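Local coordinates for immunity protein (PDB 4Q7O) that probably protects its own cell by neutralising the toxin of a contact-dependent growth-inhibition system, as a cognate immunity protein, at residues L10-N13 with K14-N18; L40-C43 with F44-I47. All coordinates share one frame; numbering follows the deposited sequence.

Contact 1: L10-N13 with K14-N18; sequences LNLN and KKSIN
Residues Leu-10 to Asn-18 form one short alpha-helix, in which the carbonyls of Leu-10, Asn-11, Leu-12 and Asn-13 each accept the N-H four residues on, from Lys-14, Lys-15, Ser-16 and Ile-17. The helix is amphipathic. Leu-12, Asn-13, Ser-16 and Ile-17 are buried, whereas Lys-14 and Lys-15 are exposed and their ends lead away from the preceding turn. Lys-14 is extended; Lys-15, bent at chi2 and chi3, lies against helix 104-121, whose Asp-117 accepts the N-H groups of Asn-11 and Leu-12 at the helix start.

The i to i+4 pair Leu-12 and Ser-16 carries the side-chain chemistry. Ser-16 holds OG between its own backbone N and carbonyl carbon (chi1 60°), which turns the hydroxyl back along the helix and lets it donate to Leu-12 O at 2.8 Å. It comes from above the carbonyl plane, 36° out of it, while Ser-16 N reaches the same oxygen at 2.9 Å nearly along the C=O axis. Two donors thus grip Leu-12 O. Leu-12 CD1 stops short of the hydroxyl, 3.9 Å from Ser-16 OG. Helix 22-34 closes this face: serine suits it because its small polar end also hydrogen-bonds to Ser-25, on which Ile-17 packs, while the apolar Leu-12 meets Ile-24.

The short amide of Asn-13 can fold back within the buried face, giving ND2 to Phe-9 O, and the side chain packs on Phe-22 of the second subunit. Branched Ile-17 crosses Asn-13 obliquely, laying CB and CG1 each 3.2 Å from Asn-13 O, and its CD1 stops 4.0 Å from Asn-13 OD1.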
ATOM      1  N   LEU B  10       1.295   3.604  11.584  1.00  7.57           N
ATOM      2  CA  LEU B  10      -0.110   3.910  11.801  1.00  7.47           C
ATOM      3  C   LEU B  10      -0.513   5.219  11.135  1.00  7.46           C
ATOM      4  O   LEU B  10      -1.482   5.273  10.373  1.00  9.46           O
ATOM      5  CB  LEU B  10      -0.425   3.951  13.297  1.00  7.51           C
ATOM      6  CG  LEU B  10      -0.151   2.642  14.045  1.00  9.90           C
ATOM      7  CD1 LEU B  10      -0.485   2.780  15.522  1.00 12.11           C
ATOM      8  CD2 LEU B  10      -0.934   1.493  13.429  1.00 11.80           C
ATOM      9  N   ASN B  11       0.233   6.279  11.413  1.00  6.88           N
ATOM     10  CA  ASN B  11      -0.096   7.579  10.842  1.00  7.26           C
ATOM     11  C   ASN B  11       0.260   7.711   9.368  1.00  7.36           C
ATOM     12  O   ASN B  11      -0.460   8.361   8.600  1.00  7.99           O
ATOM     13  CB  ASN B  11       0.504   8.698  11.680  1.00  8.14           C
ATOM     14  CG  ASN B  11      -0.088   8.731  13.069  1.00 10.31           C
ATOM     15  OD1 ASN B  11      -1.306   8.604  13.232  1.00 12.65           O
ATOM     16  ND2 ASN B  11       0.761   8.865  14.080  1.00 11.00           N
ATOM     17  N   LEU B  12       1.351   7.072   8.964  1.00  7.52           N
ATOM     18  CA  LEU B  12       1.746   7.072   7.557  1.00  7.52           C
ATOM     19  C   LEU B  12       0.689   6.403   6.704  1.00  7.37           C
ATOM     20  O   LEU B  12       0.298   6.936   5.673  1.00  7.74           O
ATOM     21  CB  LEU B  12       3.100   6.376   7.377  1.00  8.22           C
ATOM     22  CG  LEU B  12       3.780   6.287   6.001  1.00  9.04           C
ATOM     23  CD1 LEU B  12       3.248   5.134   5.156  1.00 12.06           C
ATOM     24  CD2 LEU B  12       3.703   7.619   5.240  1.00  8.49           C
ATOM     25  N   ASN B  13       0.238   5.228   7.126  1.00  7.30           N
ATOM     26  CA  ASN B  13      -0.753   4.498   6.354  1.00  6.71           C
ATOM     27  C   ASN B  13      -2.058   5.257   6.250  1.00  7.54           C
ATOM     28  O   ASN B  13      -2.669   5.296   5.190  1.00  7.95           O
ATOM     29  CB  ASN B  13      -1.014   3.108   6.955  1.00  8.29           C
ATOM     30  CG  ASN B  13      -0.064   2.057   6.429  1.00 11.54           C
ATOM     31  OD1 ASN B  13      -0.172   1.628   5.273  1.00 13.36           O
ATOM     32  ND2 ASN B  13       0.849   1.605   7.279  1.00 14.16           N
ATOM     33  N   LYS B  14      -2.505   5.843   7.354  1.00  7.57           N
ATOM     34  CA  LYS B  14      -3.753   6.601   7.325  1.00  8.35           C
ATOM     35  C   LYS B  14      -3.691   7.704   6.266  1.00  8.20           C
ATOM     36  O   LYS B  14      -4.573   7.817   5.410  1.00  9.08           O
ATOM     37  CB  LYS B  14      -4.049   7.181   8.706  1.00  9.49           C
ATOM     38  CG  LYS B  14      -5.257   8.090   8.763  1.00 12.30           C
ATOM     39  CD  LYS B  14      -5.582   8.456  10.208  1.00 15.95           C
ATOM     40  CE  LYS B  14      -6.751   9.419  10.294  1.00 20.98           C
ATOM     41  NZ  LYS B  14      -7.097   9.742  11.711  1.00 23.78           N
ATOM     42  N   LYS B  15      -2.631   8.499   6.304  1.00  7.11           N
ATOM     43  CA  LYS B  15      -2.532   9.630   5.395  1.00  8.21           C
ATOM     44  C   LYS B  15      -2.355   9.175   3.956  1.00  7.28           C
ATOM     45  O   LYS B  15      -3.053   9.640   3.063  1.00  7.90           O
ATOM     46  CB  LYS B  15      -1.397  10.574   5.799  1.00 10.26           C
ATOM     47  CG  LYS B  15      -1.433  11.913   5.088  1.00 13.64           C
ATOM     48  CD  LYS B  15      -2.375  12.883   5.803  1.00 17.83           C
ATOM     49  CE  LYS B  15      -1.753  13.423   7.087  1.00 20.35           C
ATOM     50  NZ  LYS B  15      -2.680  14.318   7.836  1.00 22.49           N
ATOM     51  N   SER B  16      -1.450   8.233   3.733  1.00  7.37           N
ATOM     52  CA  SER B  16      -1.174   7.803   2.375  1.00  7.29           C
ATOM     53  C   SER B  16      -2.373   7.091   1.732  1.00  6.75           C
ATOM     54  O   SER B  16      -2.697   7.349   0.572  1.00  7.66           O
ATOM     55  CB  SER B  16       0.106   6.961   2.312  1.00  7.88           C
ATOM     56  OG  SER B  16      -0.003   5.799   3.114  1.00  8.31           O
ATOM     57  N   ILE B  17      -3.033   6.210   2.478  1.00  6.80           N
ATOM     58  CA  ILE B  17      -4.220   5.535   1.967  1.00  7.15           C
ATOM     59  C   ILE B  17      -5.328   6.538   1.660  1.00  6.25           C
ATOM     60  O   ILE B  17      -5.963   6.473   0.606  1.00  6.59           O
ATOM     61  CB  ILE B  17      -4.709   4.433   2.939  1.00  7.13           C
ATOM     62  CG1 ILE B  17      -3.709   3.275   2.942  1.00  9.54           C
ATOM     63  CG2 ILE B  17      -6.111   3.943   2.571  1.00  9.46           C
ATOM     64  CD1 ILE B  17      -3.923   2.306   4.081  1.00 11.99           C
ATOM     65  N   ASN B  18      -5.551   7.490   2.557  1.00  6.53           N
ATOM     66  CA  ASN B  18      -6.584   8.488   2.307  1.00  7.48           C
ATOM     67  C   ASN B  18      -6.274   9.395   1.118  1.00  7.73           C
ATOM     68  O   ASN B  18      -7.180   9.977   0.526  1.00  9.25           O
ATOM     69  CB  ASN B  18      -6.882   9.298   3.572  1.00  8.78           C
ATOM     70  CG  ASN B  18      -7.737   8.529   4.556  1.00 11.28           C
ATOM     71  OD1 ASN B  18      -8.523   7.658   4.165  1.00 13.12           O
ATOM     72  ND2 ASN B  18      -7.591   8.840   5.836  1.00 11.36           N
TER

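Contact 2: L40-C43 with F44-I47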
ATOM      1  N   LEU B  40      16.973   1.380   6.840  1.00  9.60           N
ATOM      2  CA  LEU B  40      15.813   2.269   6.879  1.00  9.42           C
ATOM      3  C   LEU B  40      16.213   3.706   7.229  1.00  9.15           C
ATOM      4  O   LEU B  40      15.707   4.650   6.633  1.00  8.71           O
ATOM      5  CB  LEU B  40      14.770   1.750   7.861  1.00  9.69           C
ATOM      6  CG  LEU B  40      13.474   2.555   7.978  1.00 10.98           C
ATOM      7  CD1 LEU B  40      12.726   2.626   6.642  1.00 13.53           C
ATOM      8  CD2 LEU B  40      12.592   1.953   9.058  1.00 12.10           C
ATOM      9  N   LEU B  41      17.124   3.869   8.186  1.00  9.14           N
ATOM     10  CA  LEU B  41      17.628   5.198   8.521  1.00  9.90           C
ATOM     11  C   LEU B  41      18.272   5.878   7.312  1.00  8.78           C
ATOM     12  O   LEU B  41      18.066   7.071   7.092  1.00  9.86           O
ATOM     13  CB  LEU B  41      18.594   5.146   9.711  1.00 12.57           C
ATOM     14  CG  LEU B  41      17.928   4.938  11.069  1.00 15.47           C
ATOM     15  CD1 LEU B  41      18.983   4.819  12.146  1.00 17.25           C
ATOM     16  CD2 LEU B  41      17.001   6.085  11.379  1.00 17.07           C
ATOM     17  N   GLU B  42      19.020   5.117   6.510  1.00  9.31           N
ATOM     18  CA  GLU B  42      19.632   5.682   5.303  1.00 10.19           C
ATOM     19  C   GLU B  42      18.566   6.075   4.281  1.00 10.28           C
ATOM     20  O   GLU B  42      18.680   7.110   3.619  1.00 10.42           O
ATOM     21  CB  GLU B  42      20.655   4.714   4.693  1.00 11.49           C
ATOM     22  CG  GLU B  42      21.859   4.442   5.594  1.00 14.03           C
ATOM     23  CD  GLU B  42      22.583   5.707   6.012  1.00 17.71           C
ATOM     24  OE1 GLU B  42      22.927   6.524   5.132  1.00 19.19           O
ATOM     25  OE2 GLU B  42      22.801   5.885   7.228  1.00 20.32           O
ATOM     26  N   CYS B  43      17.533   5.244   4.167  1.00  8.73           N
ATOM     27  CA  CYS B  43      16.370   5.562   3.346  1.00  8.54           C
ATOM     28  C   CYS B  43      15.740   6.900   3.764  1.00  8.43           C
ATOM     29  O   CYS B  43      15.422   7.732   2.917  1.00  9.69           O
ATOM     30  CB  CYS B  43      15.332   4.434   3.430  1.00  9.94           C
ATOM     31  SG  CYS B  43      13.768   4.789   2.632  1.00 12.37           S
ATOM     32  N   PHE B  44      15.584   7.117   5.070  1.00  8.17           N
ATOM     33  CA  PHE B  44      15.056   8.387   5.571  1.00  8.86           C
ATOM     34  C   PHE B  44      15.982   9.562   5.248  1.00  9.81           C
ATOM     35  O   PHE B  44      15.517  10.665   4.973  1.00 11.00           O
ATOM     36  CB  PHE B  44      14.820   8.340   7.089  1.00  9.24           C
ATOM     37  CG  PHE B  44      13.587   7.578   7.502  1.00  9.70           C
ATOM     38  CD1 PHE B  44      12.337   7.942   7.022  1.00 11.78           C
ATOM     39  CD2 PHE B  44      13.672   6.549   8.433  1.00 10.61           C
ATOM     40  CE1 PHE B  44      11.202   7.260   7.428  1.00 12.22           C
ATOM     41  CE2 PHE B  44      12.543   5.866   8.848  1.00 11.01           C
ATOM     42  CZ  PHE B  44      11.306   6.218   8.338  1.00 12.12           C
ATOM     43  N   LYS B  45      17.289   9.321   5.285  1.00 10.95           N
ATOM     44  CA  LYS B  45      18.272  10.394   5.101  1.00 11.88           C
ATOM     45  C   LYS B  45      18.471  10.831   3.658  1.00 11.83           C
ATOM     46  O   LYS B  45      18.672  12.019   3.383  1.00 12.09           O
ATOM     47  CB  LYS B  45      19.635   9.963   5.643  1.00 14.46           C
ATOM     48  CG  LYS B  45      19.730   9.954   7.137  1.00 17.77           C
ATOM     49  CD  LYS B  45      21.160   9.742   7.562  1.00 20.92           C
ATOM     50  CE  LYS B  45      21.326   8.415   8.252  1.00 22.63           C
ATOM     51  NZ  LYS B  45      22.744   8.183   8.640  1.00 22.96           N
ATOM     52  N   ASN B  46      18.443   9.868   2.741  1.00 11.40           N
ATOM     53  CA  ASN B  46      18.888  10.116   1.372  1.00 13.01           C
ATOM     54  C   ASN B  46      18.039  11.138   0.635  1.00 12.83           C
ATOM     55  O   ASN B  46      18.514  11.788  -0.287  1.00 13.86           O
ATOM     56  CB  ASN B  46      18.948   8.818   0.565  1.00 15.03           C
ATOM     57  CG  ASN B  46      20.233   8.049   0.776  1.00 17.58           C
ATOM     58  OD1 ASN B  46      20.978   8.291   1.725  1.00 18.90           O
ATOM     59  ND2 ASN B  46      20.494   7.101  -0.116  1.00 19.55           N
ATOM     60  N   ILE B  47      16.785  11.284   1.042  1.00 13.44           N
ATOM     61  CA  ILE B  47      15.912  12.255   0.395  1.00 15.15           C
ATOM     62  C   ILE B  47      16.478  13.681   0.515  1.00 15.97           C
ATOM     63  O   ILE B  47      16.299  14.500  -0.381  1.00 18.00           O
ATOM     64  CB  ILE B  47      14.457  12.161   0.915  1.00 15.71           C
ATOM     65  CG1 ILE B  47      13.488  12.852  -0.055  1.00 17.93           C
ATOM     66  CG2 ILE B  47      14.339  12.696   2.357  1.00 15.03           C
ATOM     67  CD1 ILE B  47      12.031  12.502   0.192  1.00 19.06           C
TER
HETATM   68  O   HOH W   1      24.652   8.368   5.774  1.00 42.00           O
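Leu-40 and Phe-44, one helical turn apart, set their side chains at a slant to each other: the branch point of the leucine meets one corner of the ring, with Leu-40 CG 3.5 Å from Phe-44 CE2. The leucine fork, CG and both methyls, is applied to that carbon from one side. Both residues contribute: Leu-40 CG stands opposite its backbone N (chi1 -178°), and Phe-44 CG, beside its own N (chi1 -76°), sends the ring back over the preceding turn. Phe-44 CD2 comes within 3.3 Å of Leu-40 O, the oxygen that accepts Phe-44 N. At the ring edge, near its plane, lies Leu-41 CA.

These residues belong to helix 37-46, an amphipathic helix set among three others. The leucines and Phe-44 fill apolar surfaces between it and helices 22-34, 104-121 and 126-139, while the small Cys-43 fits against Phe-27 and Ile-31.

On the outer side Glu-42 and Lys-45, three residues apart, also cross. A bend at chi2 swings the carboxylate forward, Lys-45 bends at chi3, and Lys-45 NZ forms a salt bridge to Glu-42 OE2 at 2.7 Å, on the syn side but 28° out of the carboxylate plane. A water donates to Glu-42 OE1 and accepts a weak bond from Lys-45 NZ. The Asn-46 amide lies beside Glu-42 O, which accepts Asn-46 N, and its ND2 donates to His-52 O at the start of the sheet.

In the fold
Both contacts lie within single helices and share the i to i+4 backbone pattern, and both helices pack on helices 22-34 and 104-121. Contact 1 is the more peripheral, its centre about 13 Å from the chain centre against 9 Å for the centre of contact 2, and it alone is touched by the second subunit. Their nearest atoms are still about 8 Å apart, so they do not meet directly. Across contact 1 the side-chain hydrogen bond is that of a serine hydroxyl, while the asparagine amide bonds to the residue before the segment. Contact 2 is largely buried and rests on leucine against phenylalanine, with its ion pair confined to the outer edge. It additionally reaches helix 126-139 and strand 58-62.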